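Local coordinates for stage III sporulation protein AB (Bacillus subtilis, PDB 6BS9) that is a sporulation protein that probably serves in the secretion-like transport apparatus assembled by Bacillus subtilis during spore formation, at residues A[45-56]-A[68-79]. Sequence-based numbering, arbitrary orientation.
Sequences PVSTLFSAFSDQ and WEQSLKKVWDTL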
loop_
_atom_site.group_PDB
_atom_site.type_symbol
_atom_site.label_atom_id
_atom_site.label_comp_id
_atom_site.label_asym_id
_atom_site.label_seq_id
_atom_site.Cartn_x
_atom_site.Cartn_y
_atom_site.Cartn_z
ATOM N N PRO A 45 9.937 -2.896 -7.515
ATOM C CA PRO A 45 8.687 -2.516 -8.243
ATOM C C PRO A 45 7.591 -1.834 -7.386
ATOM O O PRO A 45 6.645 -1.285 -7.964
ATOM C CB PRO A 45 8.168 -3.869 -8.782
ATOM C CG PRO A 45 8.686 -4.849 -7.763
ATOM C CD PRO A 45 10.057 -4.342 -7.327
ATOM N N VAL A 46 7.746 -1.784 -6.055
ATOM C CA VAL A 46 6.710 -1.179 -5.207
ATOM C C VAL A 46 6.485 0.288 -5.509
ATOM O O VAL A 46 5.358 0.757 -5.521
ATOM C CB VAL A 46 7.041 -1.368 -3.724
ATOM C CG1 VAL A 46 6.116 -0.609 -2.825
ATOM C CG2 VAL A 46 6.939 -2.861 -3.356
ATOM N N SER A 47 7.551 1.007 -5.813
ATOM C CA SER A 47 7.450 2.402 -6.281
ATOM C C SER A 47 6.365 2.671 -7.319
ATOM O O SER A 47 5.598 3.630 -7.189
ATOM C CB SER A 47 8.775 2.838 -6.907
ATOM O OG SER A 47 8.712 4.166 -7.315
ATOM N N THR A 48 6.220 1.765 -8.272
ATOM C CA THR A 48 5.224 1.910 -9.339
ATOM C C THR A 48 3.760 1.857 -8.881
ATOM O O THR A 48 2.877 2.532 -9.429
ATOM C CB THR A 48 5.461 0.865 -10.436
ATOM O OG1 THR A 48 6.797 1.043 -10.916
ATOM C CG2 THR A 48 4.525 1.138 -11.619
ATOM N N LEU A 49 3.498 1.159 -7.783
ATOM C CA LEU A 49 2.170 1.228 -7.196
ATOM C C LEU A 49 1.827 2.690 -6.865
ATOM O O LEU A 49 0.706 3.115 -7.089
ATOM C CB LEU A 49 2.083 0.326 -5.957
ATOM C CG LEU A 49 0.796 0.383 -5.110
ATOM C CD1 LEU A 49 -0.466 0.052 -5.870
ATOM C CD2 LEU A 49 0.928 -0.603 -3.972
ATOM N N PHE A 50 2.799 3.425 -6.303
ATOM C CA PHE A 50 2.568 4.752 -5.782
ATOM C C PHE A 50 2.586 5.815 -6.861
ATOM O O PHE A 50 1.780 6.759 -6.783
ATOM C CB PHE A 50 3.511 5.081 -4.587
ATOM C CG PHE A 50 3.195 4.236 -3.403
ATOM C CD1 PHE A 50 2.118 4.551 -2.594
ATOM C CD2 PHE A 50 3.799 2.975 -3.284
ATOM C CE1 PHE A 50 1.709 3.698 -1.625
ATOM C CE2 PHE A 50 3.431 2.133 -2.265
ATOM C CZ PHE A 50 2.372 2.489 -1.433
ATOM N N SER A 51 3.410 5.634 -7.875
ATOM C CA SER A 51 3.347 6.552 -9.037
ATOM C C SER A 51 2.088 6.331 -9.877
ATOM O O SER A 51 1.464 7.301 -10.286
ATOM C CB SER A 51 4.644 6.503 -9.940
ATOM O OG SER A 51 4.927 5.225 -10.351
ATOM N N ALA A 52 1.704 5.079 -10.086
ATOM C CA ALA A 52 0.405 4.804 -10.726
ATOM C C ALA A 52 -0.790 5.381 -9.975
ATOM O O ALA A 52 -1.684 5.919 -10.605
ATOM C CB ALA A 52 0.217 3.333 -10.886
ATOM N N PHE A 53 -0.783 5.281 -8.644
ATOM C CA PHE A 53 -1.848 5.818 -7.818
ATOM C C PHE A 53 -1.910 7.338 -7.972
ATOM O O PHE A 53 -2.989 7.895 -8.190
ATOM C CB PHE A 53 -1.580 5.450 -6.356
ATOM C CG PHE A 53 -2.642 5.897 -5.376
ATOM C CD1 PHE A 53 -3.981 5.765 -5.647
ATOM C CD2 PHE A 53 -2.297 6.393 -4.146
ATOM C CE1 PHE A 53 -4.969 6.114 -4.703
ATOM C CE2 PHE A 53 -3.279 6.738 -3.169
ATOM C CZ PHE A 53 -4.626 6.612 -3.458
ATOM N N SER A 54 -0.746 7.972 -7.937
ATOM C CA SER A 54 -0.630 9.425 -8.139
ATOM C C SER A 54 -1.165 9.875 -9.479
ATOM O O SER A 54 -1.982 10.756 -9.571
ATOM C CB SER A 54 0.842 9.841 -8.021
ATOM O OG SER A 54 0.993 11.211 -8.263
ATOM N N ASP A 55 -0.755 9.206 -10.549
ATOM C CA ASP A 55 -1.335 9.494 -11.854
ATOM C C ASP A 55 -2.872 9.374 -11.853
ATOM O O ASP A 55 -3.548 10.163 -12.443
ATOM C CB ASP A 55 -0.774 8.515 -12.911
ATOM C CG ASP A 55 0.680 8.727 -13.181
ATOM O OD1 ASP A 55 1.219 9.820 -12.830
ATOM O OD2 ASP A 55 1.313 7.786 -13.738
ATOM N N GLN A 56 -3.403 8.313 -11.270
ATOM C CA GLN A 56 -4.835 8.009 -11.408
ATOM C C GLN A 56 -5.597 9.059 -10.688
ATOM O O GLN A 56 -6.593 9.506 -11.173
ATOM C CB GLN A 56 -5.198 6.614 -10.841
ATOM C CG GLN A 56 -5.148 5.417 -11.785
ATOM C CD GLN A 56 -5.704 5.735 -13.145
ATOM O OE1 GLN A 56 -4.949 5.958 -14.086
ATOM N NE2 GLN A 56 -7.016 5.779 -13.252
ATOM N N TRP A 68 -6.926 3.636 -6.278
ATOM C CA TRP A 68 -6.108 2.632 -5.635
ATOM C C TRP A 68 -6.293 1.199 -6.201
ATOM O O TRP A 68 -5.302 0.513 -6.532
ATOM C CB TRP A 68 -6.365 2.608 -4.151
ATOM C CG TRP A 68 -5.519 1.659 -3.500
ATOM C CD1 TRP A 68 -5.827 0.361 -3.149
ATOM C CD2 TRP A 68 -4.147 1.837 -3.147
ATOM N NE1 TRP A 68 -4.747 -0.240 -2.501
ATOM C CE2 TRP A 68 -3.704 0.635 -2.517
ATOM C CE3 TRP A 68 -3.227 2.900 -3.276
ATOM C CZ2 TRP A 68 -2.396 0.483 -2.080
ATOM C CZ3 TRP A 68 -1.930 2.748 -2.795
ATOM C CH2 TRP A 68 -1.544 1.584 -2.202
ATOM N N GLU A 69 -7.541 0.783 -6.326
ATOM C CA GLU A 69 -7.867 -0.545 -6.860
ATOM C C GLU A 69 -7.290 -0.739 -8.243
ATOM O O GLU A 69 -6.671 -1.764 -8.516
ATOM C CB GLU A 69 -9.375 -0.819 -6.929
ATOM C CG GLU A 69 -9.813 -1.848 -5.922
ATOM C CD GLU A 69 -10.316 -1.277 -4.622
ATOM O OE1 GLU A 69 -11.455 -0.757 -4.683
ATOM O OE2 GLU A 69 -9.604 -1.431 -3.580
ATOM N N GLN A 70 -7.472 0.257 -9.096
ATOM C CA GLN A 70 -6.951 0.222 -10.463
ATOM C C GLN A 70 -5.418 0.130 -10.467
ATOM O O GLN A 70 -4.853 -0.650 -11.186
ATOM C CB GLN A 70 -7.447 1.451 -11.234
ATOM C CG GLN A 70 -7.945 1.171 -12.643
ATOM C CD GLN A 70 -8.574 2.394 -13.329
ATOM O OE1 GLN A 70 -8.113 2.826 -14.405
ATOM N NE2 GLN A 70 -9.638 2.966 -12.713
ATOM N N SER A 71 -4.749 0.904 -9.620
ATOM C CA SER A 71 -3.306 0.878 -9.591
ATOM C C SER A 71 -2.784 -0.424 -9.071
ATOM O O SER A 71 -1.828 -1.001 -9.580
ATOM C CB SER A 71 -2.764 2.033 -8.740
ATOM O OG SER A 71 -3.374 3.260 -9.077
ATOM N N LEU A 72 -3.461 -0.918 -8.082
ATOM C CA LEU A 72 -3.114 -2.210 -7.545
ATOM C C LEU A 72 -3.144 -3.367 -8.583
ATOM O O LEU A 72 -2.222 -4.206 -8.629
ATOM C CB LEU A 72 -4.024 -2.491 -6.339
ATOM C CG LEU A 72 -3.813 -3.785 -5.575
ATOM C CD1 LEU A 72 -2.414 -3.806 -4.955
ATOM C CD2 LEU A 72 -4.916 -3.911 -4.517
ATOM N N LYS A 73 -4.218 -3.448 -9.352
ATOM C CA LYS A 73 -4.380 -4.501 -10.388
ATOM C C LYS A 73 -3.349 -4.363 -11.478
ATOM O O LYS A 73 -2.790 -5.338 -11.986
ATOM C CB LYS A 73 -5.793 -4.475 -10.995
ATOM C CG LYS A 73 -6.899 -4.903 -10.003
ATOM C CD LYS A 73 -8.224 -5.298 -10.668
ATOM C CE LYS A 73 -9.395 -4.301 -10.581
ATOM N NZ LYS A 73 -10.531 -4.723 -9.699
ATOM N N LYS A 74 -3.111 -3.123 -11.846
ATOM C CA LYS A 74 -2.156 -2.815 -12.882
ATOM C C LYS A 74 -0.766 -3.302 -12.473
ATOM O O LYS A 74 -0.038 -3.823 -13.307
ATOM C CB LYS A 74 -2.231 -1.296 -13.137
ATOM C CG LYS A 74 -1.525 -0.704 -14.343
ATOM C CD LYS A 74 -1.403 0.841 -14.159
ATOM C CE LYS A 74 -0.351 1.497 -15.111
ATOM N NZ LYS A 74 -0.355 1.069 -16.554
ATOM N N VAL A 75 -0.354 -3.135 -11.214
ATOM C CA VAL A 75 1.036 -3.456 -10.856
ATOM C C VAL A 75 1.182 -4.834 -10.271
ATOM O O VAL A 75 2.306 -5.335 -10.147
ATOM C CB VAL A 75 1.693 -2.406 -9.906
ATOM C CG1 VAL A 75 1.556 -0.979 -10.454
ATOM C CG2 VAL A 75 1.131 -2.508 -8.492
ATOM N N TRP A 76 0.066 -5.433 -9.898
ATOM C CA TRP A 76 0.097 -6.627 -9.105
ATOM C C TRP A 76 1.089 -7.692 -9.520
ATOM O O TRP A 76 1.847 -8.213 -8.681
ATOM C CB TRP A 76 -1.292 -7.269 -9.058
ATOM C CG TRP A 76 -1.245 -8.441 -8.150
ATOM C CD1 TRP A 76 -1.359 -9.766 -8.495
ATOM C CD2 TRP A 76 -0.904 -8.407 -6.750
ATOM N NE1 TRP A 76 -1.129 -10.550 -7.378
ATOM C CE2 TRP A 76 -0.868 -9.739 -6.297
ATOM C CE3 TRP A 76 -0.689 -7.359 -5.821
ATOM C CZ2 TRP A 76 -0.624 -10.065 -4.962
ATOM C CZ3 TRP A 76 -0.449 -7.669 -4.511
ATOM C CH2 TRP A 76 -0.418 -9.027 -4.088
ATOM N N ASP A 77 1.119 -8.031 -10.796
ATOM C CA ASP A 77 1.989 -9.110 -11.273
ATOM C C ASP A 77 3.470 -8.773 -11.205
ATOM O O ASP A 77 4.290 -9.650 -11.284
ATOM C CB ASP A 77 1.615 -9.508 -12.715
ATOM C CG ASP A 77 0.280 -10.259 -12.784
ATOM O OD1 ASP A 77 -0.154 -10.914 -11.799
ATOM O OD2 ASP A 77 -0.351 -10.211 -13.858
ATOM N N THR A 78 3.838 -7.495 -11.057
ATOM C CA THR A 78 5.247 -7.165 -10.890
ATOM C C THR A 78 5.772 -7.422 -9.466
ATOM O O THR A 78 6.993 -7.407 -9.208
ATOM C CB THR A 78 5.508 -5.712 -11.333
ATOM O OG1 THR A 78 4.739 -4.809 -10.541
ATOM C CG2 THR A 78 5.098 -5.516 -12.814
ATOM N N LEU A 79 4.855 -7.581 -8.526
ATOM C CA LEU A 79 5.230 -7.670 -7.129
ATOM C C LEU A 79 5.483 -9.120 -6.812
ATOM O O LEU A 79 5.177 -9.992 -7.623
ATOM C CB LEU A 79 4.125 -7.081 -6.254
ATOM C CG LEU A 79 3.665 -5.665 -6.615
ATOM C CD1 LEU A 79 2.660 -5.204 -5.586
ATOM C CD2 LEU A 79 4.816 -4.638 -6.708
#
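Phe-53 and Leu-49 on helix 46-58 pack against Trp-68 and Ser-71 on helix 64-75. This is a knobs-into-holes contact between consecutive, roughly antiparallel helices of the all-helical bundle formed by this fragment of the Spore_III_AB family protein. The axes of the two short segments approach to 8.6 Å, with 141° between their N-to-C directions.

An aromatic cluster of Phe-50, Phe-53 and Trp-68 forms the inner side. The indole of Trp-68 meets Phe-53 in a T-shaped (edge-to-face) stack with planes at 90°. Trp-68 CE3 stands 3.5 Å above the centre of the Phe-53 ring. CG of Phe-53 is anti to the backbone N (chi1 -178°), which swings the ring toward Trp-68 with one face to the indole edge. Phe-50 CE1 also reaches the indole edge, 3.9 Å from Trp-68 CH2, with the rings oblique. Trp-68 NE1 is hydrogen-bonded to Leu-89 O, and Phe-92 adds another edge-to-face partner, tying the cluster to helix 83-95.

Leu-49 is a knob among Trp-68, Ser-71, Leu-72 and Val-75. Its CD1 lies over one indole face, offset toward the rim, and its CD2 is 3.7 Å from Trp-68 CH2. Ser-71 fills the reciprocal hole between Leu-49, Ala-52, Phe-53 and Gln-56. Its small side chain permits close backbone approach, with Phe-53 CA and Ser-71 CA 5.4 Å apart. Its OG is hydrogen-bonded to Ala-67 O within its own helix.

At the far end, Pro-45, after a cis peptide bond, rests on Thr-78 and Leu-79. Within segment 68-79, Thr-78 OG1 bonds to a lone pair of Val-75 O in the carbonyl plane, while Pro-45 CG touches Thr-78 O at 3.4 Å.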